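PDB 2NVA: arginine decarboxylase, A207R protein from Paramecium bursaria Chlorella virus 1, which probably decarboxylates arginine to agmatine with the help of pyridoxal 5'-phosphate, as a viral member of the eukaryotic ornithine decarboxylase-like family. Local coordinates for residues T92-I96 with D97-F101; S114-E117 with L118-I121; L160-A163 with K164-D167. All coordinates share one frame; numbering follows the deposited sequence.

Contact 1: residues T92-I96 with D97-F101; sequences TMKTI and DDLIF
Thr95 caps the start of helix 96-105: its OG1 accepts a hydrogen bond from Asp98 N at 3.0 Å, the N-cap interaction that opens this helix of the TIM-barrel domain just after strand 87-89. Threonine suits the place because its short side chain can fold back on the first turn. With chi1 at 73°, OG1 sits between the backbone N and the carbonyl carbon, which turns it to the amide three residues on.

The backbone bonds then take over. Leu99 N donates to Thr95 O at 2.9 Å, and one residue later Ile100 N donates to Ile96 O, with an N-H...O angle of 164°.

A polar bridge runs beside the cap. Water 1 accepts from Thr95 N at 2.9 Å and donates to Asp98 OD2, so the carboxylate reaches back to the residue before the helix through a solvent molecule. Its other oxygen, OD1, is hydrogen-bonded to Ser71 OG, and the two anchors together probably restrict the rotation of the carboxylate. An acid here also probably benefits from the positive end of the helix dipole.

Apolar contacts complete the turn. Leu99, pointing toward the loop, lays CD2 against the aliphatic part of Lys94, 3.8 Å from Lys94 CD, the two side chains crossing at about a right angle. Lysine serves doubly here: its methylenes pack on leucine, while bends at chi3 and chi4 carry NZ away to the carbonyls of His91 and Thr111. On the side that meets Ile341 of the second subunit, Ile96 packs on Ile100: the branch methyl Ile96 CG2 lies 3.9 Å from Ile100 CD1, the end of the CG1 arm.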
ATOM      1  N   THR A  92     -20.805   3.118  -4.981  1.00 12.11           N
ATOM      2  CA  THR A  92     -22.099   2.442  -4.786  1.00 12.16           C
ATOM      3  C   THR A  92     -22.313   1.949  -3.364  1.00 12.68           C
ATOM      4  O   THR A  92     -23.427   1.533  -3.018  1.00 12.38           O
ATOM      5  CB  THR A  92     -22.309   1.254  -5.770  1.00 12.41           C
ATOM      6  OG1 THR A  92     -21.322   0.247  -5.514  1.00 12.31           O
ATOM      7  CG2 THR A  92     -22.202   1.730  -7.232  1.00 11.97           C
ATOM      8  N   MET A  93     -21.262   1.997  -2.540  1.00 12.08           N
ATOM      9  CA  MET A  93     -21.354   1.538  -1.142  1.00 12.69           C
ATOM     10  C   MET A  93     -20.854   2.631  -0.197  1.00 12.81           C
ATOM     11  O   MET A  93     -19.646   2.833  -0.041  1.00 13.29           O
ATOM     12  CB  MET A  93     -20.558   0.242  -0.949  1.00 12.81           C
ATOM     13  CG  MET A  93     -21.134  -0.935  -1.711  1.00 13.46           C
ATOM     14  SD  MET A  93     -22.658  -1.509  -0.927  1.00 13.06           S
ATOM     15  CE  MET A  93     -23.155  -2.830  -2.043  1.00 12.60           C
ATOM     16  N   LYS A  94     -21.800   3.332   0.425  1.00 12.58           N
ATOM     17  CA  LYS A  94     -21.509   4.537   1.200  1.00 12.23           C
ATOM     18  C   LYS A  94     -21.949   4.302   2.639  1.00 12.61           C
ATOM     19  O   LYS A  94     -23.042   3.778   2.865  1.00 12.57           O
ATOM     20  CB  LYS A  94     -22.295   5.720   0.615  1.00 12.63           C
ATOM     21  CG  LYS A  94     -21.929   6.081  -0.840  1.00 12.19           C
ATOM     22  CD  LYS A  94     -23.016   6.925  -1.539  1.00 11.93           C
ATOM     23  CE  LYS A  94     -24.262   6.088  -1.925  1.00 12.45           C
ATOM     24  NZ  LYS A  94     -23.917   4.839  -2.706  1.00 13.53           N
ATOM     25  N   THR A  95     -21.128   4.697   3.611  1.00 12.22           N
ATOM     26  CA  THR A  95     -21.521   4.500   4.994  1.00 12.69           C
ATOM     27  C   THR A  95     -22.710   5.411   5.320  1.00 12.84           C
ATOM     28  O   THR A  95     -22.874   6.479   4.727  1.00 12.13           O
ATOM     29  CB  THR A  95     -20.375   4.773   6.001  1.00 12.93           C
ATOM     30  OG1 THR A  95     -20.132   6.181   6.080  1.00 12.38           O
ATOM     31  CG2 THR A  95     -19.083   4.047   5.591  1.00 12.65           C
ATOM     32  N   ILE A  96     -23.521   4.963   6.271  1.00 12.52           N
ATOM     33  CA  ILE A  96     -24.643   5.748   6.773  1.00 13.07           C
ATOM     34  C   ILE A  96     -24.171   7.136   7.225  1.00 13.04           C
ATOM     35  O   ILE A  96     -24.768   8.141   6.852  1.00 12.91           O
ATOM     36  CB  ILE A  96     -25.365   5.004   7.907  1.00 13.23           C
ATOM     37  CG1 ILE A  96     -26.149   3.818   7.329  1.00 13.79           C
ATOM     38  CG2 ILE A  96     -26.298   5.953   8.672  1.00 13.15           C
ATOM     39  CD1 ILE A  96     -26.645   2.805   8.370  1.00 14.63           C
ATOM     40  N   ASP A  97     -23.083   7.198   7.993  1.00 13.07           N
ATOM     41  CA  ASP A  97     -22.605   8.513   8.439  1.00 13.54           C
ATOM     42  C   ASP A  97     -22.123   9.403   7.290  1.00 13.44           C
ATOM     43  O   ASP A  97     -22.263  10.631   7.361  1.00 13.71           O
ATOM     44  CB  ASP A  97     -21.523   8.378   9.507  1.00 14.12           C
ATOM     45  CG  ASP A  97     -22.083   8.005  10.856  1.00 17.57           C
ATOM     46  OD1 ASP A  97     -21.384   7.262  11.588  1.00 19.03           O
ATOM     47  OD2 ASP A  97     -23.214   8.440  11.220  1.00 17.25           O
ATOM     48  N   ASP A  98     -21.557   8.799   6.243  1.00 12.55           N
ATOM     49  CA  ASP A  98     -21.141   9.558   5.061  1.00 12.63           C
ATOM     50  C   ASP A  98     -22.354  10.079   4.287  1.00 12.51           C
ATOM     51  O   ASP A  98     -22.304  11.167   3.701  1.00 12.35           O
ATOM     52  CB  ASP A  98     -20.221   8.720   4.140  1.00 12.50           C
ATOM     53  CG  ASP A  98     -18.772   8.686   4.624  1.00 13.93           C
ATOM     54  OD1 ASP A  98     -18.506   9.177   5.750  1.00 13.50           O
ATOM     55  OD2 ASP A  98     -17.892   8.180   3.876  1.00 13.18           O
ATOM     56  N   LEU A  99     -23.437   9.300   4.292  1.00 12.61           N
ATOM     57  CA  LEU A  99     -24.680   9.711   3.634  1.00 12.89           C
ATOM     58  C   LEU A  99     -25.325  10.892   4.343  1.00 12.76           C
ATOM     59  O   LEU A  99     -25.790  11.828   3.699  1.00 13.43           O
ATOM     60  CB  LEU A  99     -25.668   8.538   3.546  1.00 12.85           C
ATOM     61  CG  LEU A  99     -25.361   7.579   2.384  1.00 13.41           C
ATOM     62  CD1 LEU A  99     -26.265   6.349   2.444  1.00 12.93           C
ATOM     63  CD2 LEU A  99     -25.472   8.265   1.012  1.00 13.06           C
ATOM     64  N   ILE A 100     -25.350  10.836   5.672  1.00 13.22           N
ATOM     65  CA  ILE A 100     -25.882  11.934   6.496  1.00 13.04           C
ATOM     66  C   ILE A 100     -25.064  13.200   6.257  1.00 13.47           C
ATOM     67  O   ILE A 100     -25.634  14.282   6.098  1.00 13.51           O
ATOM     68  CB  ILE A 100     -25.902  11.567   7.992  1.00 13.22           C
ATOM     69  CG1 ILE A 100     -26.853  10.383   8.223  1.00 12.39           C
ATOM     70  CG2 ILE A 100     -26.324  12.773   8.851  1.00 13.70           C
ATOM     71  CD1 ILE A 100     -26.653   9.684   9.563  1.00 14.54           C
ATOM     72  N   PHE A 101     -23.740  13.051   6.225  1.00 12.90           N
ATOM     73  CA  PHE A 101     -22.832  14.155   5.922  1.00 13.10           C
ATOM     74  C   PHE A 101     -23.083  14.735   4.518  1.00 13.15           C
ATOM     75  O   PHE A 101     -23.189  15.960   4.361  1.00 13.06           O
ATOM     76  CB  PHE A 101     -21.372  13.701   6.070  1.00 12.81           C
ATOM     77  CG  PHE A 101     -20.366  14.768   5.714  1.00 13.30           C
ATOM     78  CD1 PHE A 101     -20.089  15.811   6.603  1.00 13.05           C
ATOM     79  CD2 PHE A 101     -19.692  14.729   4.493  1.00 13.82           C
ATOM     80  CE1 PHE A 101     -19.161  16.808   6.275  1.00 13.68           C
ATOM     81  CE2 PHE A 101     -18.768  15.711   4.153  1.00 12.51           C
ATOM     82  CZ  PHE A 101     -18.497  16.754   5.050  1.00 13.67           C
TER
HETATM   83  O   HOH W   1     -18.597   5.843   2.656  1.00 13.42           O

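Contact 2: residues S114-E117 with L118-I121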
ATOM      1  N   SER A 114     -27.319  -1.930  -5.385  1.00 12.56           N
ATOM      2  CA  SER A 114     -27.939  -2.906  -4.486  1.00 12.75           C
ATOM      3  C   SER A 114     -29.210  -2.380  -3.825  1.00 12.35           C
ATOM      4  O   SER A 114     -29.388  -1.168  -3.659  1.00 12.26           O
ATOM      5  CB  SER A 114     -26.946  -3.319  -3.388  1.00 12.73           C
ATOM      6  OG  SER A 114     -26.636  -2.225  -2.537  1.00 13.32           O
ATOM      7  N   SER A 115     -30.085  -3.304  -3.440  1.00 12.20           N
ATOM      8  CA  SER A 115     -31.327  -2.933  -2.745  1.00 12.62           C
ATOM      9  C   SER A 115     -31.018  -2.380  -1.348  1.00 12.10           C
ATOM     10  O   SER A 115     -31.668  -1.443  -0.899  1.00 12.89           O
ATOM     11  CB  SER A 115     -32.288  -4.129  -2.676  1.00 12.44           C
ATOM     12  OG  SER A 115     -31.764  -5.177  -1.873  1.00 14.09           O
ATOM     13  N   PHE A 116     -30.013  -2.945  -0.677  1.00 11.74           N
ATOM     14  CA  PHE A 116     -29.639  -2.476   0.664  1.00 11.96           C
ATOM     15  C   PHE A 116     -29.120  -1.045   0.673  1.00 11.86           C
ATOM     16  O   PHE A 116     -29.304  -0.310   1.655  1.00 12.60           O
ATOM     17  CB  PHE A 116     -28.632  -3.417   1.313  1.00 11.94           C
ATOM     18  CG  PHE A 116     -29.242  -4.712   1.735  1.00 13.00           C
ATOM     19  CD1 PHE A 116     -29.998  -4.790   2.906  1.00 12.68           C
ATOM     20  CD2 PHE A 116     -29.108  -5.843   0.939  1.00 14.34           C
ATOM     21  CE1 PHE A 116     -30.579  -5.971   3.291  1.00 14.40           C
ATOM     22  CE2 PHE A 116     -29.687  -7.051   1.323  1.00 14.72           C
ATOM     23  CZ  PHE A 116     -30.437  -7.110   2.503  1.00 14.09           C
ATOM     24  N   GLU A 117     -28.476  -0.654  -0.420  1.00 11.45           N
ATOM     25  CA  GLU A 117     -28.038   0.739  -0.565  1.00 11.67           C
ATOM     26  C   GLU A 117     -29.247   1.684  -0.698  1.00 11.96           C
ATOM     27  O   GLU A 117     -29.235   2.811  -0.166  1.00 12.27           O
ATOM     28  CB  GLU A 117     -27.113   0.886  -1.763  1.00 11.79           C
ATOM     29  CG  GLU A 117     -26.254   2.142  -1.719  1.00 12.15           C
ATOM     30  CD  GLU A 117     -25.126   2.090  -0.681  1.00 12.96           C
ATOM     31  OE1 GLU A 117     -24.441   3.121  -0.507  1.00 12.42           O
ATOM     32  OE2 GLU A 117     -24.919   1.017  -0.037  1.00 13.74           O
ATOM     33  N   LEU A 118     -30.277   1.226  -1.416  1.00 11.57           N
ATOM     34  CA  LEU A 118     -31.531   1.996  -1.541  1.00 12.18           C
ATOM     35  C   LEU A 118     -32.227   2.158  -0.194  1.00 12.15           C
ATOM     36  O   LEU A 118     -32.761   3.225   0.107  1.00 12.28           O
ATOM     37  CB  LEU A 118     -32.483   1.357  -2.563  1.00 12.17           C
ATOM     38  CG  LEU A 118     -32.052   1.438  -4.031  1.00 12.25           C
ATOM     39  CD1 LEU A 118     -32.954   0.589  -4.905  1.00 13.12           C
ATOM     40  CD2 LEU A 118     -32.013   2.887  -4.555  1.00 13.43           C
ATOM     41  N   ASP A 119     -32.192   1.107   0.623  1.00 12.36           N
ATOM     42  CA  ASP A 119     -32.716   1.182   1.995  1.00 12.64           C
ATOM     43  C   ASP A 119     -32.020   2.297   2.774  1.00 12.85           C
ATOM     44  O   ASP A 119     -32.679   3.090   3.444  1.00 13.07           O
ATOM     45  CB  ASP A 119     -32.507  -0.134   2.745  1.00 13.01           C
ATOM     46  CG  ASP A 119     -33.385  -1.247   2.232  1.00 13.51           C
ATOM     47  OD1 ASP A 119     -34.442  -0.949   1.644  1.00 14.11           O
ATOM     48  OD2 ASP A 119     -33.004  -2.427   2.410  1.00 14.26           O
ATOM     49  N   LYS A 120     -30.690   2.348   2.677  1.00 12.36           N
ATOM     50  CA  LYS A 120     -29.897   3.371   3.362  1.00 12.43           C
ATOM     51  C   LYS A 120     -30.295   4.760   2.895  1.00 12.29           C
ATOM     52  O   LYS A 120     -30.468   5.667   3.713  1.00 12.24           O
ATOM     53  CB  LYS A 120     -28.398   3.159   3.117  1.00 12.47           C
ATOM     54  CG  LYS A 120     -27.752   2.173   4.070  1.00 13.62           C
ATOM     55  CD  LYS A 120     -26.231   2.202   3.927  1.00 14.41           C
ATOM     56  CE  LYS A 120     -25.769   1.331   2.798  1.00 14.44           C
ATOM     57  NZ  LYS A 120     -24.302   1.468   2.552  1.00 12.35           N
ATOM     58  N   ILE A 121     -30.431   4.916   1.581  1.00 11.72           N
ATOM     59  CA  ILE A 121     -30.830   6.198   0.977  1.00 12.23           C
ATOM     60  C   ILE A 121     -32.192   6.635   1.502  1.00 12.38           C
ATOM     61  O   ILE A 121     -32.362   7.772   1.942  1.00 12.29           O
ATOM     62  CB  ILE A 121     -30.836   6.114  -0.575  1.00 12.22           C
ATOM     63  CG1 ILE A 121     -29.415   5.880  -1.111  1.00 12.96           C
ATOM     64  CG2 ILE A 121     -31.515   7.360  -1.226  1.00 12.06           C
ATOM     65  CD1 ILE A 121     -28.442   7.063  -0.936  1.00 13.73           C
TER
HETATM   66  O   HOH W   2     -32.788  -4.832   0.655  1.00 16.56           O
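Glu117 and Lys120 form the tight, buried part of the contact, a salt bridge with Lys120 NZ 2.7 Å from Glu117 OE2. The ammonium comes from above the carboxylate plane, 36° out of it. Glutamate reaches this far because CG lies anti to the backbone N (chi1 -160°) and the chain bends at chi2; a bend at chi3 of Lys120 brings its ammonium group across. Neither charge rests on this pair alone: OE1 of Glu117 makes a salt bridge with Lys94 NZ, and Lys120 NZ also donates to Lys94 O and to Ile269 O of the second subunit.

These residues belong to helix 115-124 of the beta-alpha-beta unit that links strand 109-112 to strand 129-133. Ser114 is its N-cap, OG accepting from Glu117 N at 3.2 Å, a task suited to a short hydroxyl side chain.

Around Asp119 OD2 and Phe116 the turn is looser and wetter. Water 2 donates to Asp119 OD2 at 3.0 Å and lies 2.7 Å from Ser115 OG. The same water sits over the centre of one Phe116 ring face. The Asp119 carboxylate, its OD1 hydrogen-bonded to Tyr162 OH, runs alongside that ring, the planes 87° apart.

Contact 3: residues L160-A163 with K164-D167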
ATOM      1  N   LEU A 160     -34.638  -0.899 -10.067  1.00 12.36           N
ATOM      2  CA  LEU A 160     -35.359   0.307 -10.463  1.00 12.38           C
ATOM      3  C   LEU A 160     -36.753   0.337  -9.852  1.00 12.90           C
ATOM      4  O   LEU A 160     -37.234   1.399  -9.459  1.00 13.37           O
ATOM      5  CB  LEU A 160     -35.422   0.431 -11.990  1.00 12.13           C
ATOM      6  CG  LEU A 160     -34.060   0.663 -12.678  1.00 13.03           C
ATOM      7  CD1 LEU A 160     -34.161   0.405 -14.165  1.00 13.73           C
ATOM      8  CD2 LEU A 160     -33.536   2.073 -12.419  1.00 13.49           C
ATOM      9  N   GLU A 161     -37.388  -0.829  -9.773  1.00 12.79           N
ATOM     10  CA  GLU A 161     -38.713  -0.948  -9.167  1.00 13.41           C
ATOM     11  C   GLU A 161     -38.651  -0.715  -7.675  1.00 13.25           C
ATOM     12  O   GLU A 161     -39.529  -0.081  -7.101  1.00 13.36           O
ATOM     13  CB  GLU A 161     -39.310  -2.318  -9.463  1.00 13.74           C
ATOM     14  CG  GLU A 161     -39.815  -2.449 -10.888  1.00 14.90           C
ATOM     15  CD  GLU A 161     -40.279  -3.862 -11.240  1.00 18.40           C
ATOM     16  OE1 GLU A 161     -41.134  -3.988 -12.149  1.00 17.71           O
ATOM     17  OE2 GLU A 161     -39.792  -4.849 -10.626  1.00 18.24           O
ATOM     18  N   TYR A 162     -37.598  -1.230  -7.050  1.00 13.59           N
ATOM     19  CA  TYR A 162     -37.390  -1.038  -5.622  1.00 13.79           C
ATOM     20  C   TYR A 162     -37.157   0.433  -5.296  1.00 13.52           C
ATOM     21  O   TYR A 162     -37.674   0.942  -4.293  1.00 13.59           O
ATOM     22  CB  TYR A 162     -36.236  -1.906  -5.124  1.00 13.47           C
ATOM     23  CG  TYR A 162     -36.217  -2.088  -3.619  1.00 14.46           C
ATOM     24  CD1 TYR A 162     -37.212  -2.819  -2.963  1.00 17.00           C
ATOM     25  CD2 TYR A 162     -35.205  -1.525  -2.853  1.00 15.12           C
ATOM     26  CE1 TYR A 162     -37.191  -2.975  -1.575  1.00 17.16           C
ATOM     27  CE2 TYR A 162     -35.157  -1.688  -1.483  1.00 14.67           C
ATOM     28  CZ  TYR A 162     -36.134  -2.417  -0.852  1.00 17.58           C
ATOM     29  OH  TYR A 162     -36.093  -2.560   0.511  1.00 17.42           O
ATOM     30  N   ALA A 163     -36.381   1.112  -6.133  1.00 12.91           N
ATOM     31  CA  ALA A 163     -36.187   2.541  -5.957  1.00 12.80           C
ATOM     32  C   ALA A 163     -37.527   3.280  -6.058  1.00 12.99           C
ATOM     33  O   ALA A 163     -37.832   4.110  -5.215  1.00 12.82           O
ATOM     34  CB  ALA A 163     -35.187   3.069  -6.971  1.00 12.99           C
ATOM     35  N   LYS A 164     -38.324   2.957  -7.077  1.00 13.02           N
ATOM     36  CA  LYS A 164     -39.653   3.578  -7.274  1.00 13.53           C
ATOM     37  C   LYS A 164     -40.533   3.385  -6.035  1.00 13.82           C
ATOM     38  O   LYS A 164     -41.171   4.325  -5.547  1.00 13.29           O
ATOM     39  CB  LYS A 164     -40.343   2.983  -8.520  1.00 13.60           C
ATOM     40  CG  LYS A 164     -41.614   3.724  -8.978  1.00 15.23           C
ATOM     41  CD  LYS A 164     -41.269   5.014  -9.741  1.00 16.39           C
ATOM     42  CE  LYS A 164     -42.512   5.876  -9.943  1.00 18.40           C
ATOM     43  NZ  LYS A 164     -42.151   7.178 -10.576  1.00 19.75           N
ATOM     44  N   GLN A 165     -40.540   2.150  -5.524  1.00 13.77           N
ATOM     45  CA  GLN A 165     -41.334   1.799  -4.351  1.00 14.08           C
ATOM     46  C   GLN A 165     -40.952   2.633  -3.122  1.00 14.36           C
ATOM     47  O   GLN A 165     -41.819   2.977  -2.314  1.00 13.90           O
ATOM     48  CB  GLN A 165     -41.186   0.312  -4.038  1.00 14.37           C
ATOM     49  CG  GLN A 165     -41.695  -0.046  -2.664  1.00 15.08           C
ATOM     50  CD  GLN A 165     -41.665  -1.520  -2.365  1.00 17.61           C
ATOM     51  OE1 GLN A 165     -42.178  -1.943  -1.319  1.00 19.48           O
ATOM     52  NE2 GLN A 165     -41.090  -2.325  -3.267  1.00 17.16           N
ATOM     53  N   LEU A 166     -39.659   2.939  -2.986  1.00 13.70           N
ATOM     54  CA  LEU A 166     -39.155   3.744  -1.868  1.00 13.87           C
ATOM     55  C   LEU A 166     -39.148   5.255  -2.141  1.00 13.73           C
ATOM     56  O   LEU A 166     -38.584   6.020  -1.356  1.00 13.62           O
ATOM     57  CB  LEU A 166     -37.755   3.275  -1.444  1.00 13.71           C
ATOM     58  CG  LEU A 166     -37.601   1.870  -0.849  1.00 14.57           C
ATOM     59  CD1 LEU A 166     -36.130   1.599  -0.540  1.00 13.79           C
ATOM     60  CD2 LEU A 166     -38.461   1.686   0.395  1.00 16.71           C
ATOM     61  N   ASP A 167     -39.791   5.673  -3.233  1.00 13.21           N
ATOM     62  CA  ASP A 167     -39.879   7.087  -3.586  1.00 13.76           C
ATOM     63  C   ASP A 167     -38.491   7.696  -3.786  1.00 13.95           C
ATOM     64  O   ASP A 167     -38.259   8.866  -3.445  1.00 14.19           O
ATOM     65  CB  ASP A 167     -40.675   7.868  -2.531  1.00 14.34           C
ATOM     66  CG  ASP A 167     -42.156   7.567  -2.596  1.00 16.44           C
ATOM     67  OD1 ASP A 167     -42.663   7.235  -3.703  1.00 18.10           O
ATOM     68  OD2 ASP A 167     -42.848   7.697  -1.558  1.00 17.78           O
TER
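Leu166 N leaves the helix with a bifurcated hydrogen bond, donating to Tyr162 O at 3.1 Å and, in a weak second branch, to Ala163 O. The next residue, Asp167, takes a positive phi, 60°, as the C-prime residue of the Schellman motif that ends helix 156-165: Ile168 N turns back to Ala163 O, and Asp167 N donates to Lys164 O at 3.0 Å.

Leu166 also comes over one face of the Tyr162 ring, with CD1 above the CE2 side, 3.6 Å from Tyr162 CE2. The ring is brought there by chi1 of -163°, which sets CG anti to the backbone N. Leucine suits this place because its methyl can make an apolar contact with the ring, offset toward the CE2 margin. On the exposed flank Gln165 approaches the same ring more loosely, with NE2 3.9 Å from Tyr162 CD1 and its amide plane turned 71° from the ring. Ala163, small enough for the inner side, lies against Leu118 and Val170.

Tyrosine thus joins two chemistries: the Leu166 methyl probably steadies the ring within its own helix end, while the hydroxyl bond to Asp119 and packing on Ser115 and Leu118 tie that end to helix 115-124.

Along the chain the three contacts follow in series, none nested or crossed, and each closes only a local turn. Contact 1 closes the turn from the loop after strand 87-89 into helix 96-105, contact 2 the first turns of helix 115-124, and contact 3 the last turn of helix 156-165. They tie neighbouring helices of the barrel together: contacts 1 and 2 also pack where Met93 SD lies 3.5 Å from Glu117 OE2, and contacts 2 and 3 where Leu118 CD1 lies 3.7 Å from Tyr162 CD2. Contacts 1 and 3 do not touch, so contact 2 stands between them. Contacts 1 and 2 also face the second subunit, whereas contact 3 does not.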